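Side-chain contacts in HydG protein (Carboxydothermus hydrogenoformans, PDB 4RTB), which probably helps mature [FeFe]-hydrogenase as a radical SAM lyase that makes carbon monoxide and cyanide, using a [4Fe-4S] cluster and S-adenosylmethionine: residues P157-K160 / T161-L165; K300-D303 / H304-K307; N457-N460 / I461-I465. All blocks are in the same frame, centred on the assembly; numbering follows the deposited sequence.

Contact 1 of 3, residues P157-K160 / T161-L165; sequences PEDK and TLSYL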
loop_
_atom_site.group_PDB
_atom_site.type_symbol
_atom_site.label_atom_id
_atom_site.label_comp_id
_atom_site.label_asym_id
_atom_site.label_seq_id
_atom_site.Cartn_x
_atom_site.Cartn_y
_atom_site.Cartn_z
ATOM N N PRO A 157 -23.417 -7.257 0.885
ATOM C CA PRO A 157 -23.908 -7.319 -0.497
ATOM C C PRO A 157 -23.644 -6.037 -1.281
ATOM O O PRO A 157 -23.571 -4.957 -0.695
ATOM C CB PRO A 157 -25.406 -7.551 -0.317
ATOM C CG PRO A 157 -25.490 -8.334 0.939
ATOM C CD PRO A 157 -24.415 -7.781 1.835
ATOM N N GLU A 158 -23.496 -6.176 -2.593
ATOM C CA GLU A 158 -23.091 -5.083 -3.467
ATOM C C GLU A 158 -23.959 -3.831 -3.316
ATOM O O GLU A 158 -23.443 -2.733 -3.085
ATOM C CB GLU A 158 -23.113 -5.560 -4.917
ATOM C CG GLU A 158 -22.613 -4.549 -5.921
ATOM C CD GLU A 158 -21.925 -5.207 -7.098
ATOM O OE1 GLU A 158 -21.265 -6.248 -6.891
ATOM O OE2 GLU A 158 -22.044 -4.687 -8.227
ATOM N N ASP A 159 -25.272 -4.006 -3.433
ATOM C CA ASP A 159 -26.211 -2.891 -3.373
ATOM C C ASP A 159 -26.120 -2.158 -2.036
ATOM O O ASP A 159 -26.180 -0.924 -1.985
ATOM C CB ASP A 159 -27.642 -3.383 -3.621
ATOM C CG ASP A 159 -28.581 -2.259 -3.995
ATOM O OD1 ASP A 159 -28.699 -1.287 -3.217
ATOM O OD2 ASP A 159 -29.196 -2.336 -5.076
ATOM N N LYS A 160 -25.971 -2.933 -0.967
ATOM C CA LYS A 160 -25.832 -2.398 0.381
ATOM C C LYS A 160 -24.665 -1.417 0.474
ATOM O O LYS A 160 -24.860 -0.205 0.659
ATOM C CB LYS A 160 -25.626 -3.538 1.382
ATOM C CG LYS A 160 -26.729 -3.705 2.412
ATOM C CD LYS A 160 -26.132 -3.806 3.812
ATOM C CE LYS A 160 -27.136 -4.341 4.822
ATOM N NZ LYS A 160 -26.548 -4.402 6.192
ATOM N N THR A 161 -23.456 -1.959 0.336
ATOM C CA THR A 161 -22.226 -1.186 0.453
ATOM C C THR A 161 -22.207 -0.012 -0.502
ATOM O O THR A 161 -21.800 1.085 -0.134
ATOM C CB THR A 161 -20.977 -2.039 0.168
ATOM O OG1 THR A 161 -20.909 -2.339 -1.232
ATOM C CG2 THR A 161 -21.011 -3.326 0.955
ATOM N N LEU A 162 -22.644 -0.246 -1.734
ATOM C CA LEU A 162 -22.562 0.796 -2.743
ATOM C C LEU A 162 -23.544 1.929 -2.488
ATOM O O LEU A 162 -23.246 3.073 -2.801
ATOM C CB LEU A 162 -22.778 0.210 -4.132
ATOM C CG LEU A 162 -21.530 -0.496 -4.653
ATOM C CD1 LEU A 162 -21.791 -1.060 -6.023
ATOM C CD2 LEU A 162 -20.349 0.465 -4.681
ATOM N N SER A 163 -24.705 1.626 -1.918
ATOM C CA SER A 163 -25.637 2.687 -1.545
ATOM C C SER A 163 -25.054 3.491 -0.385
ATOM O O SER A 163 -25.019 4.733 -0.406
ATOM C CB SER A 163 -26.994 2.102 -1.165
ATOM O OG SER A 163 -27.397 1.128 -2.112
ATOM N N TYR A 164 -24.594 2.749 0.621
ATOM C CA TYR A 164 -23.913 3.296 1.791
ATOM C C TYR A 164 -22.827 4.308 1.407
ATOM O O TYR A 164 -22.812 5.447 1.889
ATOM C CB TYR A 164 -23.321 2.136 2.595
ATOM C CG TYR A 164 -22.658 2.499 3.900
ATOM C CD1 TYR A 164 -21.278 2.424 4.042
ATOM C CD2 TYR A 164 -23.410 2.888 5.000
ATOM C CE1 TYR A 164 -20.664 2.739 5.237
ATOM C CE2 TYR A 164 -22.804 3.207 6.203
ATOM C CZ TYR A 164 -21.430 3.127 6.314
ATOM O OH TYR A 164 -20.816 3.446 7.506
ATOM N N LEU A 165 -21.931 3.886 0.522
ATOM C CA LEU A 165 -20.858 4.744 0.039
ATOM C C LEU A 165 -21.395 5.860 -0.850
ATOM O O LEU A 165 -20.846 6.962 -0.872
ATOM C CB LEU A 165 -19.817 3.922 -0.726
ATOM C CG LEU A 165 -18.946 2.980 0.106
ATOM C CD1 LEU A 165 -18.017 2.176 -0.787
ATOM C CD2 LEU A 165 -18.151 3.767 1.132
#
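Glu-158 meets Leu-162 and Thr-161 in a local, first-turn contact at the N-terminal end of helix 158-175, the helix of the beta-alpha-beta unit formed with strands 148-153 and 180-184 in the radical SAM domain. Pro-157 takes the N-cap position, and its O receives the amide of Thr-161 at 3.2 Å. One residue on, the Glu-158 O is shared by two donors. Leu-162 N bonds to it at 2.9 Å, while Thr-161 OG1 approaches the same oxygen from 3.2 Å, tilted about 30° from the carbonyl plane. The hydroxyl gets there because chi1 of 72° tucks OG1 between the backbone N and the carbonyl carbon, turning it back toward the carbonyl three residues earlier; the methyl CG2 then faces Pro-157 O. On the apolar side Glu-158 and Leu-162 run alongside each other in the same direction, and CG of Glu-158 lies 3.6 Å from CD1 of Leu-162. Beyond this aliphatic part, Glu-158 turns its carboxylate to Thr-189 OG1. The hydroxyl of Ser-163 lies near Asp-159, with Ser-163 OG 3.0 Å from Asp-159 OD1, but its modelled distance to the Asp-159 carbonyl is too short to trust in detail. Tyr-164 N closes the turn on Lys-160 O at 3.0 Å, and its ring leads off to a hydrogen bond between OH and Leu-129 O. The buried Thr-161 side chain is about 4 Å from that of Met-153, an S-adenosylmethionine-binding residue, and about 9 Å from the bound S-adenosylmethionine. The chemistry thus implies a helix start in which the hydroxyl of a buried threonine bonds to the backbone carbonyl of Glu-158, and in which the acidic groups of Glu-158 and Asp-159 probably suit the positive end of the helix dipole.

Contact 2 of 3, residues K300-D303 / H304-K307; sequences KISD and HKFK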
loop_
_atom_site.group_PDB
_atom_site.type_symbol
_atom_site.label_atom_id
_atom_site.label_comp_id
_atom_site.label_asym_id
_atom_site.label_seq_id
_atom_site.Cartn_x
_atom_site.Cartn_y
_atom_site.Cartn_z
ATOM N N LYS A 300 6.434 -17.822 8.389
ATOM C CA LYS A 300 7.081 -16.732 9.106
ATOM C C LYS A 300 7.859 -15.839 8.151
ATOM O O LYS A 300 8.870 -16.254 7.586
ATOM C CB LYS A 300 8.012 -17.284 10.187
ATOM N N ILE A 301 7.379 -14.613 7.966
ATOM C CA ILE A 301 8.075 -13.655 7.117
ATOM C C ILE A 301 9.138 -12.910 7.914
ATOM O O ILE A 301 8.820 -12.016 8.700
ATOM C CB ILE A 301 7.111 -12.630 6.498
ATOM C CG1 ILE A 301 5.894 -13.333 5.904
ATOM C CG2 ILE A 301 7.828 -11.810 5.437
ATOM C CD1 ILE A 301 6.240 -14.307 4.818
ATOM N N SER A 302 10.400 -13.276 7.711
ATOM C CA SER A 302 11.486 -12.634 8.440
ATOM C C SER A 302 11.684 -11.203 7.954
ATOM O O SER A 302 11.372 -10.878 6.807
ATOM C CB SER A 302 12.785 -13.432 8.299
ATOM O OG SER A 302 13.322 -13.326 6.989
ATOM N N ASP A 303 12.187 -10.354 8.846
ATOM C CA ASP A 303 12.443 -8.948 8.541
ATOM C C ASP A 303 13.342 -8.798 7.324
ATOM O O ASP A 303 13.084 -7.975 6.439
ATOM C CB ASP A 303 13.079 -8.247 9.742
ATOM C CG ASP A 303 12.064 -7.870 10.799
ATOM O OD1 ASP A 303 11.027 -7.274 10.442
ATOM O OD2 ASP A 303 12.301 -8.169 11.986
ATOM N N HIS A 304 14.400 -9.599 7.294
ATOM C CA HIS A 304 15.331 -9.599 6.178
ATOM C C HIS A 304 14.619 -9.922 4.867
ATOM O O HIS A 304 14.734 -9.183 3.884
ATOM C CB HIS A 304 16.455 -10.605 6.426
ATOM C CG HIS A 304 17.524 -10.575 5.383
ATOM N ND1 HIS A 304 18.479 -9.582 5.328
ATOM C CD2 HIS A 304 17.782 -11.405 4.346
ATOM C CE1 HIS A 304 19.285 -9.807 4.307
ATOM N NE2 HIS A 304 18.883 -10.907 3.694
ATOM N N LYS A 305 13.880 -11.025 4.866
ATOM C CA LYS A 305 13.155 -11.449 3.677
ATOM C C LYS A 305 12.127 -10.400 3.267
ATOM O O LYS A 305 11.921 -10.169 2.083
ATOM C CB LYS A 305 12.479 -12.801 3.909
ATOM C CG LYS A 305 12.951 -13.891 2.955
ATOM C CD LYS A 305 13.200 -15.200 3.686
ATOM C CE LYS A 305 13.588 -16.311 2.717
ATOM N NZ LYS A 305 14.755 -15.939 1.868
ATOM N N PHE A 306 11.501 -9.758 4.248
ATOM C CA PHE A 306 10.561 -8.671 3.985
ATOM C C PHE A 306 11.234 -7.536 3.210
ATOM O O PHE A 306 10.737 -7.092 2.160
ATOM C CB PHE A 306 9.987 -8.139 5.298
ATOM C CG PHE A 306 8.689 -7.406 5.141
ATOM C CD1 PHE A 306 7.775 -7.790 4.174
ATOM C CD2 PHE A 306 8.382 -6.330 5.958
ATOM C CE1 PHE A 306 6.575 -7.120 4.027
ATOM C CE2 PHE A 306 7.187 -5.653 5.816
ATOM C CZ PHE A 306 6.281 -6.048 4.848
ATOM N N LYS A 307 12.369 -7.078 3.740
ATOM C CA LYS A 307 13.173 -6.057 3.078
ATOM C C LYS A 307 13.505 -6.502 1.656
ATOM O O LYS A 307 13.499 -5.694 0.722
ATOM C CB LYS A 307 14.448 -5.776 3.880
ATOM C CG LYS A 307 14.188 -5.123 5.238
ATOM C CD LYS A 307 15.165 -5.597 6.317
ATOM C CE LYS A 307 16.556 -5.002 6.154
ATOM N NZ LYS A 307 17.442 -5.365 7.301
#
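Ser-302 caps helix 303-316 by meeting Lys-305, an N-cap serine bonded to the backbone three residues ahead. Lys-305 N gives its hydrogen to Ser-302 OG over 3.2 Å with an angle of 158°. The serine rotamer makes this possible: chi1 of 71° places OG between its own backbone N and carbonyl carbon, facing the first turn. The Lys-305 side chain starts against the same oxygen, for CB lies 3.2 Å from Ser-302 OG and also close to the serine carbonyl. CG moves off to 4.1 Å from that hydroxyl oxygen, then the bend at chi2 brings CD back to 3.8 Å from it, so the chain skirts the cap before leaving it. The ammonium at the tip finds its partners beyond the turn, as a cation-pi contact with the ring of Phe-69 and a weak, long ion pair with Asp-72. Backbone bonds finish the turn: Phe-306 N reaches Ser-302 O at 2.8 Å, and Lys-307 N reaches Asp-303 O at 2.9 Å. On another side of the turn, Ile-301 CG2 lies 4.2 Å from Phe-306 CD1, a loose, oblique apolar contact between the entering loop and the buried ring. Asp-303 makes a salt bridge with Arg-286, and His-304 NE2 is hydrogen-bonded to Asp-77. The cap thus joins the loop after strand 281-283 to helix 303-316, and helix 330-339 packs against this turn, its Leu-336 touching both Phe-306 and Lys-307, while helix 303-316 leads on to strand 321-324.

Contact 3 of 3, residues N457-N460 / I461-I465; sequences NFEN and IGRAI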
loop_
_atom_site.group_PDB
_atom_site.type_symbol
_atom_site.label_atom_id
_atom_site.label_comp_id
_atom_site.label_asym_id
_atom_site.label_seq_id
_atom_site.Cartn_x
_atom_site.Cartn_y
_atom_site.Cartn_z
ATOM N N ASN A 457 17.365 24.399 -9.313
ATOM C CA ASN A 457 16.298 24.606 -10.283
ATOM C C ASN A 457 15.019 25.101 -9.615
ATOM O O ASN A 457 14.039 25.424 -10.291
ATOM C CB ASN A 457 16.020 23.315 -11.053
ATOM N N PHE A 458 15.032 25.151 -8.285
ATOM C CA PHE A 458 13.857 25.536 -7.509
ATOM C C PHE A 458 14.112 26.770 -6.635
ATOM O O PHE A 458 13.761 26.772 -5.455
ATOM C CB PHE A 458 13.400 24.380 -6.609
ATOM C CG PHE A 458 13.046 23.108 -7.346
ATOM C CD1 PHE A 458 13.099 21.889 -6.687
ATOM C CD2 PHE A 458 12.647 23.124 -8.674
ATOM C CE1 PHE A 458 12.775 20.712 -7.335
ATOM C CE2 PHE A 458 12.321 21.946 -9.331
ATOM C CZ PHE A 458 12.386 20.740 -8.660
ATOM N N GLU A 459 14.722 27.807 -7.200
ATOM C CA GLU A 459 14.997 29.035 -6.454
ATOM C C GLU A 459 13.700 29.754 -6.065
ATOM O O GLU A 459 13.459 30.045 -4.881
ATOM C CB GLU A 459 15.898 29.963 -7.278
ATOM C CG GLU A 459 16.801 30.889 -6.466
ATOM C CD GLU A 459 16.141 32.209 -6.103
ATOM O OE1 GLU A 459 14.971 32.423 -6.485
ATOM O OE2 GLU A 459 16.796 33.041 -5.439
ATOM N N ASN A 460 12.867 30.034 -7.067
ATOM C CA ASN A 460 11.609 30.743 -6.848
ATOM C C ASN A 460 10.649 29.968 -5.946
ATOM O O ASN A 460 9.864 30.564 -5.201
ATOM C CB ASN A 460 10.931 31.053 -8.185
ATOM C CG ASN A 460 11.638 32.144 -8.959
ATOM O OD1 ASN A 460 11.422 33.325 -8.702
ATOM N ND2 ASN A 460 12.475 31.757 -9.921
ATOM N N ILE A 461 10.704 28.641 -6.028
ATOM C CA ILE A 461 9.951 27.786 -5.116
ATOM C C ILE A 461 10.392 28.048 -3.681
ATOM O O ILE A 461 9.561 28.160 -2.784
ATOM C CB ILE A 461 10.131 26.294 -5.450
ATOM C CG1 ILE A 461 9.597 25.997 -6.853
ATOM C CG2 ILE A 461 9.440 25.425 -4.419
ATOM C CD1 ILE A 461 9.766 24.556 -7.275
ATOM N N GLY A 462 11.701 28.168 -3.478
ATOM C CA GLY A 462 12.244 28.476 -2.167
ATOM C C GLY A 462 11.760 29.817 -1.653
ATOM O O GLY A 462 11.323 29.936 -0.498
ATOM N N ARG A 463 11.832 30.829 -2.516
ATOM C CA ARG A 463 11.329 32.157 -2.169
ATOM C C ARG A 463 9.861 32.095 -1.736
ATOM O O ARG A 463 9.474 32.685 -0.718
ATOM C CB ARG A 463 11.494 33.121 -3.349
ATOM C CG ARG A 463 12.942 33.441 -3.706
ATOM C CD ARG A 463 13.310 34.873 -3.333
ATOM N NE ARG A 463 14.691 35.192 -3.689
ATOM C CZ ARG A 463 15.702 35.222 -2.825
ATOM N NH1 ARG A 463 15.491 34.960 -1.541
ATOM N NH2 ARG A 463 16.924 35.521 -3.242
ATOM N N ALA A 464 9.054 31.360 -2.500
ATOM C CA ALA A 464 7.627 31.226 -2.210
ATOM C C ALA A 464 7.367 30.527 -0.877
ATOM O O ALA A 464 6.533 30.972 -0.083
ATOM C CB ALA A 464 6.938 30.477 -3.328
ATOM N N ILE A 465 8.078 29.427 -0.644
ATOM C CA ILE A 465 7.987 28.689 0.611
ATOM C C ILE A 465 8.314 29.580 1.802
ATOM O O ILE A 465 7.621 29.551 2.821
ATOM C CB ILE A 465 8.937 27.475 0.623
ATOM C CG1 ILE A 465 8.494 26.439 -0.409
ATOM C CG2 ILE A 465 8.994 26.842 2.008
ATOM C CD1 ILE A 465 9.422 25.251 -0.508
#
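Phe-458 and Ile-461 lie alongside each other at the start of helix 459-468, both reaching the same way. CD1 of Ile-461 does the touching, 3.5 Å from Phe-458 CD2 and 3.7 Å from Phe-458 CB, at a slant to the ring. The extended isoleucine chain, with chi2 at 179°, carries its terminal methyl there. Elsewhere on the turn, Glu-459 bends at chi2 to bring OE2 over one face of the Arg-463 guanidinium. Glu-459 OE2 forms a salt bridge with Arg-463 NH2 at 3.3 Å, yet the carboxylate and guanidinium planes are 79° apart and no N-H points at the oxygen. Behind these pairs stands the backbone: Phe-458 O, at the N-cap, accepts from Gly-462 N at 3.2 Å, and Arg-463 N and Ala-464 N bond to Glu-459 O and Asn-460 O. Further out, Pro-420 of helix 419-432 touches Phe-458 and Ile-461, and Phe-424 touches Ile-461 and Ile-465. The turn is thus two-sided: an apolar flank packed on helix 419-432, and a charged pair whose attraction rests on charge without a directed hydrogen bond and is probably softened where solvent reaches it.

In the fold
All three contacts are first turns of helices, but in different elements and at different depths. Contact 1 is partly buried; contacts 2 and 3 lie at the surface, although contact 2 includes a buried phenylalanine. Contacts 1 and 2 both have side chains within about 10 Å of the bound S-adenosylmethionine. Contact 1 falls in the radical SAM region and contact 2 in the biotin and thiamin synthesis-associated region, their centres about 37 Å apart; contact 3 stands about 46 Å from contact 1, centre to centre, away from the known binding sites. Chemistry differs too: a threonine hydroxyl turned onto backbone in contact 1, a serine cap in contact 2, an apolar pair and an out-of-plane salt bridge in contact 3.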